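Local coordinates for aminotransferase, class V family protein (Trichomonas vaginalis, PDB 5F8V) that probably catalyses the pyridoxal-phosphate-dependent transamination between O-phospho-L-serine and 2-oxoglutarate, giving 3-phosphooxypyruvate and L-glutamate in the second step of L-serine biosynthesis, at residues A[14-19]-A[255-260]; A[181-186]-A[265-270]. All coordinates share one frame; numbering follows the deposited sequence.

Contact 1: A[14-19]-A[255-260]; sequences AAVPLE and NHIFKW
Pro17 lays its ring over one face of the Trp260 indole. CG is the atom that touches, standing 3.5 Å from the centroid of the Trp260 six-membered ring and only 14° off the ring normal, a clear CH-pi contact. CB of the same proline lies over the five-membered ring, 3.7 Å from Trp260 CE2. At the indole edge, near its plane, Trp260 NE1 gives a weak hydrogen bond to Glu19 OE1, 3.2 Å long and bent to 130° at the hydrogen. The carboxylate is turned steeply to the ring, and its carbon CD sits in the indole plane, 3.7 Å from Trp260 CD1. The tryptophan is thus met on a face and at an edge by two residues of the same short segment. Pro17 is the N-cap of helix 18-26, so this is where the N-terminal loop turns into its first helix and rests on helix 248-263. One turn back on the latter, Ile257 crosses the proline at about a right angle, with CG1 4.2 Å from Pro17 CD. Its CD1 reaches CG2 of Val16 at a similar 4.2 Å. Trp260 has CG anti to the backbone N (chi1 175°), which directs the start of the indole toward the loop. Farther out, Glu19 finds its stronger polar partner in Arg23, which forms a salt bridge with OE2, while Cys20 packs on both Ile257 and Trp260. The backbone N of Val16 is hydrogen-bonded to Glu40 of the second subunit, tying the loop to the dimer interface.

Contact 2: A[181-186]-A[265-270]; sequences NFLSRP and GGLAAM
Leu267 turns its side chain against the backbone of 183-186, and its two methyls divide the work. CD2 lies 3.6 Å from the carbonyl O of Leu183 and also meets Leu183 CB, whereas CD1 approaches Arg185 O at 3.8 Å. With CG anti to the carbonyl carbon (chi1 -59°), the branch point stands where both methyls meet the loop. The leucine side chains cross obliquely, Leu183 CD2 touching both methyls of Leu267. Pro186 sits on the first turn of the helix: its CD is 3.5 Å from Leu267 O, and CG lies 3.7 Å from Ala268 N and meets CB of Leu267 and Ala268. The same Leu267 carbonyl receives a CA-H...O contact from Arg185 CA, nearly straight at 159°. The loop begins with a type II beta turn, Asn181 to Ser184, and the residues that leave it run over the start of helix 267-286, which follows a Schellman motif at Gly265 and has Gly266 as N-cap. Ser184 closes the turn twice, its N and OG both bonding to Asn181 O from the same face of the carbonyl plane, OG at 2.7 Å; OG also bonds to Arg302. CB of Ser184 and of Arg185 is directed away from the helix, and Arg185 NH2 is held by Asp155 (salt bridge) and Phe164 O. Met270 CB is 3.7 Å from Ser184 O and CG approaches Leu183 O, before a fold at chi2 carries SD off the loop. Ile261 and Leu63 pack against both leucines. Phe182 O bonds to Asn203 ND2, next to Lys202, which carries the pyridoxal phosphate.

How the contacts relate
The centres of contacts 1 and 2 lie about 13 Å apart, and all four segments belong to the class-V aminotransferase fold. Along the chain they alternate: 14-19, 181-186, 255-260, 265-270. Helices 248-263 and 267-286 are consecutive, so contact 1 uses the C-terminal half of one and contact 2 the first turn of the next. The contacts also touch directly, Phe258 CE1 lying 3.5 Å from Leu183 CD1 and Trp260 CZ3 lying 4.2 Å from Met270 SD. This helix pair therefore joins the N-terminal loop, which reaches the second subunit, to the loop between strands 174-177 and 193-199 of the central mixed sheet.

Contact 1: A[14-19]-A[255-260]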
ATOM      1  N   ALA A  14      -3.863  13.158  -6.919  1.00 14.84           N
ATOM      2  CA  ALA A  14      -3.991  14.156  -7.970  1.00 14.68           C
ATOM      3  C   ALA A  14      -4.869  13.687  -9.115  1.00 14.64           C
ATOM      4  O   ALA A  14      -5.280  12.527  -9.160  1.00 14.66           O
ATOM      5  CB  ALA A  14      -2.611  14.507  -8.490  1.00 14.64           C
ATOM      6  N   ALA A  15      -5.127  14.613 -10.042  1.00 14.76           N
ATOM      7  CA  ALA A  15      -5.933  14.364 -11.232  1.00 15.10           C
ATOM      8  C   ALA A  15      -5.378  13.206 -12.054  1.00 15.24           C
ATOM      9  O   ALA A  15      -4.164  13.024 -12.162  1.00 14.77           O
ATOM     10  CB  ALA A  15      -6.010  15.622 -12.090  1.00 15.22           C
ATOM     11  N   VAL A  16      -6.295  12.426 -12.611  1.00 15.26           N
ATOM     12  CA  VAL A  16      -5.984  11.244 -13.393  1.00 15.56           C
ATOM     13  C   VAL A  16      -6.660  11.429 -14.763  1.00 15.53           C
ATOM     14  O   VAL A  16      -7.642  12.162 -14.861  1.00 14.11           O
ATOM     15  CB  VAL A  16      -6.436   9.986 -12.600  1.00 16.18           C
ATOM     16  CG1 VAL A  16      -6.915   8.852 -13.475  1.00 16.53           C
ATOM     17  CG2 VAL A  16      -5.298   9.520 -11.694  1.00 16.37           C
ATOM     18  N   PRO A  17      -6.128  10.787 -15.827  1.00 16.03           N
ATOM     19  CA  PRO A  17      -6.797  10.891 -17.131  1.00 16.48           C
ATOM     20  C   PRO A  17      -8.199  10.287 -17.102  1.00 17.47           C
ATOM     21  O   PRO A  17      -8.371   9.161 -16.627  1.00 16.53           O
ATOM     22  CB  PRO A  17      -5.872  10.096 -18.063  1.00 16.49           C
ATOM     23  CG  PRO A  17      -4.545  10.148 -17.407  1.00 16.26           C
ATOM     24  CD  PRO A  17      -4.845  10.067 -15.942  1.00 16.11           C
ATOM     25  N   LEU A  18      -9.196  11.043 -17.576  1.00 18.94           N
ATOM     26  CA  LEU A  18     -10.591  10.585 -17.551  1.00 19.85           C
ATOM     27  C   LEU A  18     -10.776   9.263 -18.310  1.00 20.44           C
ATOM     28  O   LEU A  18     -11.507   8.383 -17.852  1.00 21.21           O
ATOM     29  CB  LEU A  18     -11.530  11.664 -18.109  1.00 20.15           C
ATOM     30  CG  LEU A  18     -13.039  11.403 -18.048  1.00 20.30           C
ATOM     31  CD1 LEU A  18     -13.511  11.049 -16.644  1.00 20.65           C
ATOM     32  CD2 LEU A  18     -13.796  12.612 -18.573  1.00 20.69           C
ATOM     33  N   GLU A  19     -10.084   9.129 -19.440  1.00 21.44           N
ATOM     34  CA  GLU A  19     -10.056   7.888 -20.231  1.00 22.48           C
ATOM     35  C   GLU A  19      -9.687   6.677 -19.369  1.00 20.75           C
ATOM     36  O   GLU A  19     -10.271   5.611 -19.520  1.00 20.72           O
ATOM     37  CB  GLU A  19      -9.024   7.975 -21.369  1.00 25.00           C
ATOM     38  CG  GLU A  19      -9.267   9.026 -22.449  1.00 27.06           C
ATOM     39  CD  GLU A  19      -8.004   9.299 -23.266  1.00 29.20           C
ATOM     40  OE1 GLU A  19      -7.473  10.434 -23.209  1.00 29.65           O
ATOM     41  OE2 GLU A  19      -7.525   8.361 -23.947  1.00 31.12           O
ATOM     42  N   ASN A 255      -0.609   0.927 -14.943  1.00 15.40           N
ATOM     43  CA  ASN A 255      -0.414   0.444 -16.311  1.00 15.89           C
ATOM     44  C   ASN A 255      -1.343   1.125 -17.313  1.00 15.76           C
ATOM     45  O   ASN A 255      -0.935   1.433 -18.436  1.00 15.61           O
ATOM     46  CB  ASN A 255      -0.575  -1.083 -16.375  1.00 16.46           C
ATOM     47  CG  ASN A 255      -0.082  -1.685 -17.684  1.00 17.38           C
ATOM     48  OD1 ASN A 255       0.763  -1.117 -18.375  1.00 18.88           O
ATOM     49  ND2 ASN A 255      -0.597  -2.858 -18.016  1.00 18.12           N
ATOM     50  N   HIS A 256      -2.584   1.366 -16.905  1.00 15.65           N
ATOM     51  CA  HIS A 256      -3.523   2.114 -17.740  1.00 15.58           C
ATOM     52  C   HIS A 256      -3.003   3.520 -18.047  1.00 14.88           C
ATOM     53  O   HIS A 256      -3.080   3.970 -19.186  1.00 14.78           O
ATOM     54  CB  HIS A 256      -4.920   2.175 -17.111  1.00 15.70           C
ATOM     55  CG  HIS A 256      -5.822   1.064 -17.541  1.00 16.43           C
ATOM     56  ND1 HIS A 256      -6.179   0.869 -18.857  1.00 16.85           N
ATOM     57  CD2 HIS A 256      -6.467   0.108 -16.830  1.00 16.89           C
ATOM     58  CE1 HIS A 256      -6.989  -0.173 -18.941  1.00 17.51           C
ATOM     59  NE2 HIS A 256      -7.183  -0.650 -17.724  1.00 17.35           N
ATOM     60  N   ILE A 257      -2.462   4.190 -17.034  1.00 14.43           N
ATOM     61  CA  ILE A 257      -1.837   5.495 -17.211  1.00 14.15           C
ATOM     62  C   ILE A 257      -0.578   5.405 -18.084  1.00 13.66           C
ATOM     63  O   ILE A 257      -0.376   6.269 -18.926  1.00 13.62           O
ATOM     64  CB  ILE A 257      -1.522   6.201 -15.864  1.00 14.31           C
ATOM     65  CG1 ILE A 257      -2.824   6.528 -15.121  1.00 14.39           C
ATOM     66  CG2 ILE A 257      -0.739   7.497 -16.107  1.00 14.19           C
ATOM     67  CD1 ILE A 257      -2.634   6.866 -13.659  1.00 14.41           C
ATOM     68  N   PHE A 258       0.244   4.372 -17.915  1.00 13.40           N
ATOM     69  CA  PHE A 258       1.430   4.203 -18.778  1.00 13.44           C
ATOM     70  C   PHE A 258       1.023   4.146 -20.261  1.00 13.41           C
ATOM     71  O   PHE A 258       1.610   4.826 -21.105  1.00 12.83           O
ATOM     72  CB  PHE A 258       2.249   2.954 -18.408  1.00 13.61           C
ATOM     73  CG  PHE A 258       2.794   2.943 -16.991  1.00 13.81           C
ATOM     74  CD1 PHE A 258       2.958   4.112 -16.235  1.00 14.03           C
ATOM     75  CD2 PHE A 258       3.172   1.737 -16.416  1.00 13.92           C
ATOM     76  CE1 PHE A 258       3.458   4.054 -14.936  1.00 14.11           C
ATOM     77  CE2 PHE A 258       3.673   1.681 -15.123  1.00 13.90           C
ATOM     78  CZ  PHE A 258       3.811   2.839 -14.380  1.00 13.72           C
ATOM     79  N   LYS A 259      -0.008   3.362 -20.554  1.00 13.65           N
ATOM     80  CA  LYS A 259      -0.555   3.278 -21.910  1.00 13.80           C
ATOM     81  C   LYS A 259      -1.022   4.660 -22.368  1.00 13.68           C
ATOM     82  O   LYS A 259      -0.699   5.101 -23.463  1.00 13.78           O
ATOM     83  CB  LYS A 259      -1.739   2.308 -21.975  1.00 13.92           C
ATOM     84  CG  LYS A 259      -1.428   0.853 -21.663  1.00 14.01           C
ATOM     85  CD  LYS A 259      -2.717   0.086 -21.387  1.00 14.18           C
ATOM     86  CE  LYS A 259      -2.452  -1.350 -20.994  1.00 14.53           C
ATOM     87  NZ  LYS A 259      -3.671  -2.027 -20.469  1.00 14.62           N
ATOM     88  N   TRP A 260      -1.776   5.347 -21.518  1.00 13.76           N
ATOM     89  CA  TRP A 260      -2.241   6.692 -21.855  1.00 13.52           C
ATOM     90  C   TRP A 260      -1.087   7.648 -22.192  1.00 13.33           C
ATOM     91  O   TRP A 260      -1.197   8.410 -23.140  1.00 13.27           O
ATOM     92  CB  TRP A 260      -3.133   7.262 -20.752  1.00 13.46           C
ATOM     93  CG  TRP A 260      -3.537   8.672 -20.975  1.00 13.21           C
ATOM     94  CD1 TRP A 260      -4.610   9.126 -21.695  1.00 13.43           C
ATOM     95  CD2 TRP A 260      -2.885   9.825 -20.459  1.00 13.34           C
ATOM     96  NE1 TRP A 260      -4.656  10.498 -21.658  1.00 13.11           N
ATOM     97  CE2 TRP A 260      -3.609  10.951 -20.902  1.00 13.27           C
ATOM     98  CE3 TRP A 260      -1.751  10.019 -19.666  1.00 13.81           C
ATOM     99  CZ2 TRP A 260      -3.231  12.252 -20.585  1.00 13.71           C
ATOM    100  CZ3 TRP A 260      -1.374  11.329 -19.344  1.00 13.77           C
ATOM    101  CH2 TRP A 260      -2.115  12.419 -19.801  1.00 13.65           C
TER

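Contact 2: A[181-186]-A[265-270]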
ATOM      1  N   ASN A 181       7.370  14.430  -9.860  1.00 12.74           N
ATOM      2  CA  ASN A 181       7.652  14.648 -11.292  1.00 12.74           C
ATOM      3  C   ASN A 181       7.964  13.383 -12.116  1.00 12.81           C
ATOM      4  O   ASN A 181       8.454  13.478 -13.250  1.00 12.32           O
ATOM      5  CB  ASN A 181       8.724  15.748 -11.471  1.00 12.59           C
ATOM      6  CG  ASN A 181      10.151  15.250 -11.273  1.00 12.71           C
ATOM      7  OD1 ASN A 181      10.387  14.146 -10.798  1.00 13.06           O
ATOM      8  ND2 ASN A 181      11.115  16.085 -11.636  1.00 13.00           N
ATOM      9  N   PHE A 182       7.637  12.214 -11.566  1.00 13.23           N
ATOM     10  CA  PHE A 182       7.942  10.940 -12.219  1.00 13.58           C
ATOM     11  C   PHE A 182       7.086  10.800 -13.451  1.00 13.67           C
ATOM     12  O   PHE A 182       5.868  10.966 -13.371  1.00 14.27           O
ATOM     13  CB  PHE A 182       7.659   9.762 -11.281  1.00 13.66           C
ATOM     14  CG  PHE A 182       8.238   8.456 -11.744  1.00 13.61           C
ATOM     15  CD1 PHE A 182       7.419   7.349 -11.958  1.00 13.67           C
ATOM     16  CD2 PHE A 182       9.605   8.320 -11.929  1.00 13.53           C
ATOM     17  CE1 PHE A 182       7.958   6.134 -12.371  1.00 13.85           C
ATOM     18  CE2 PHE A 182      10.152   7.113 -12.339  1.00 13.62           C
ATOM     19  CZ  PHE A 182       9.329   6.018 -12.560  1.00 13.75           C
ATOM     20  N   LEU A 183       7.728  10.502 -14.578  1.00 13.66           N
ATOM     21  CA  LEU A 183       7.073  10.362 -15.896  1.00 13.65           C
ATOM     22  C   LEU A 183       6.463  11.676 -16.424  1.00 13.30           C
ATOM     23  O   LEU A 183       5.553  11.658 -17.258  1.00 12.95           O
ATOM     24  CB  LEU A 183       6.041   9.222 -15.894  1.00 13.78           C
ATOM     25  CG  LEU A 183       6.558   7.873 -15.378  1.00 13.95           C
ATOM     26  CD1 LEU A 183       5.400   6.962 -15.023  1.00 14.11           C
ATOM     27  CD2 LEU A 183       7.475   7.211 -16.408  1.00 14.19           C
ATOM     28  N   SER A 184       6.992  12.807 -15.951  1.00 13.49           N
ATOM     29  CA  SER A 184       6.643  14.118 -16.486  1.00 13.55           C
ATOM     30  C   SER A 184       7.661  14.553 -17.530  1.00 13.67           C
ATOM     31  O   SER A 184       7.452  15.561 -18.197  1.00 13.63           O
ATOM     32  CB  SER A 184       6.568  15.150 -15.360  1.00 13.64           C
ATOM     33  OG  SER A 184       7.857  15.498 -14.891  1.00 13.91           O
ATOM     34  N   ARG A 185       8.764  13.802 -17.650  1.00 13.79           N
ATOM     35  CA  ARG A 185       9.813  14.069 -18.628  1.00 14.37           C
ATOM     36  C   ARG A 185      10.776  12.876 -18.761  1.00 14.77           C
ATOM     37  O   ARG A 185      10.787  11.987 -17.901  1.00 14.48           O
ATOM     38  CB  ARG A 185      10.601  15.320 -18.236  1.00 14.31           C
ATOM     39  CG  ARG A 185      11.159  15.278 -16.827  1.00 14.46           C
ATOM     40  CD  ARG A 185      11.939  16.542 -16.545  1.00 14.68           C
ATOM     41  NE  ARG A 185      12.581  16.511 -15.236  1.00 14.76           N
ATOM     42  CZ  ARG A 185      13.065  17.584 -14.600  1.00 15.06           C
ATOM     43  NH1 ARG A 185      13.006  18.802 -15.146  1.00 14.98           N
ATOM     44  NH2 ARG A 185      13.626  17.439 -13.406  1.00 14.95           N
ATOM     45  N   PRO A 186      11.604  12.858 -19.822  1.00 15.56           N
ATOM     46  CA  PRO A 186      12.590  11.778 -19.933  1.00 16.31           C
ATOM     47  C   PRO A 186      13.662  11.839 -18.851  1.00 17.02           C
ATOM     48  O   PRO A 186      13.918  12.908 -18.295  1.00 17.28           O
ATOM     49  CB  PRO A 186      13.226  12.015 -21.315  1.00 16.43           C
ATOM     50  CG  PRO A 186      12.245  12.864 -22.052  1.00 16.10           C
ATOM     51  CD  PRO A 186      11.660  13.749 -20.994  1.00 15.76           C
ATOM     52  N   GLY A 265       2.288  10.407 -26.871  1.00 16.26           N
ATOM     53  CA  GLY A 265       3.580  10.683 -27.521  1.00 15.74           C
ATOM     54  C   GLY A 265       4.834  10.428 -26.696  1.00 15.39           C
ATOM     55  O   GLY A 265       5.940  10.665 -27.177  1.00 15.41           O
ATOM     56  N   GLY A 266       4.672   9.930 -25.471  1.00 15.12           N
ATOM     57  CA  GLY A 266       5.801   9.562 -24.619  1.00 15.39           C
ATOM     58  C   GLY A 266       6.215  10.675 -23.681  1.00 15.44           C
ATOM     59  O   GLY A 266       5.530  11.691 -23.565  1.00 15.43           O
ATOM     60  N   LEU A 267       7.352  10.477 -23.023  1.00 15.72           N
ATOM     61  CA  LEU A 267       7.796  11.361 -21.932  1.00 16.27           C
ATOM     62  C   LEU A 267       8.295  12.716 -22.404  1.00 16.45           C
ATOM     63  O   LEU A 267       8.183  13.700 -21.666  1.00 16.31           O
ATOM     64  CB  LEU A 267       8.881  10.677 -21.088  1.00 15.95           C
ATOM     65  CG  LEU A 267       8.451   9.350 -20.444  1.00 15.81           C
ATOM     66  CD1 LEU A 267       9.567   8.832 -19.563  1.00 16.19           C
ATOM     67  CD2 LEU A 267       7.165   9.466 -19.641  1.00 15.91           C
ATOM     68  N   ALA A 268       8.859  12.764 -23.612  1.00 16.87           N
ATOM     69  CA  ALA A 268       9.288  14.025 -24.221  1.00 17.14           C
ATOM     70  C   ALA A 268       8.077  14.894 -24.572  1.00 17.62           C
ATOM     71  O   ALA A 268       8.116  16.118 -24.412  1.00 18.30           O
ATOM     72  CB  ALA A 268      10.153  13.766 -25.454  1.00 17.22           C
ATOM     73  N   ALA A 269       7.001  14.259 -25.028  1.00 18.13           N
ATOM     74  CA  ALA A 269       5.728  14.947 -25.244  1.00 18.39           C
ATOM     75  C   ALA A 269       5.119  15.464 -23.935  1.00 18.32           C
ATOM     76  O   ALA A 269       4.551  16.554 -23.927  1.00 17.75           O
ATOM     77  CB  ALA A 269       4.740  14.042 -25.962  1.00 18.56           C
ATOM     78  N   MET A 270       5.223  14.683 -22.853  1.00 18.22           N
ATOM     79  CA  MET A 270       4.753  15.123 -21.534  1.00 18.71           C
ATOM     80  C   MET A 270       5.526  16.367 -21.086  1.00 17.95           C
ATOM     81  O   MET A 270       4.943  17.331 -20.598  1.00 16.81           O
ATOM     82  CB  MET A 270       4.906  14.035 -20.454  1.00 19.79           C
ATOM     83  CG  MET A 270       4.001  12.797 -20.524  1.00 20.72           C
ATOM     84  SD  MET A 270       2.206  12.952 -20.751  1.00 22.66           S
ATOM     85  CE  MET A 270       1.778  14.554 -20.070  1.00 23.40           C
TER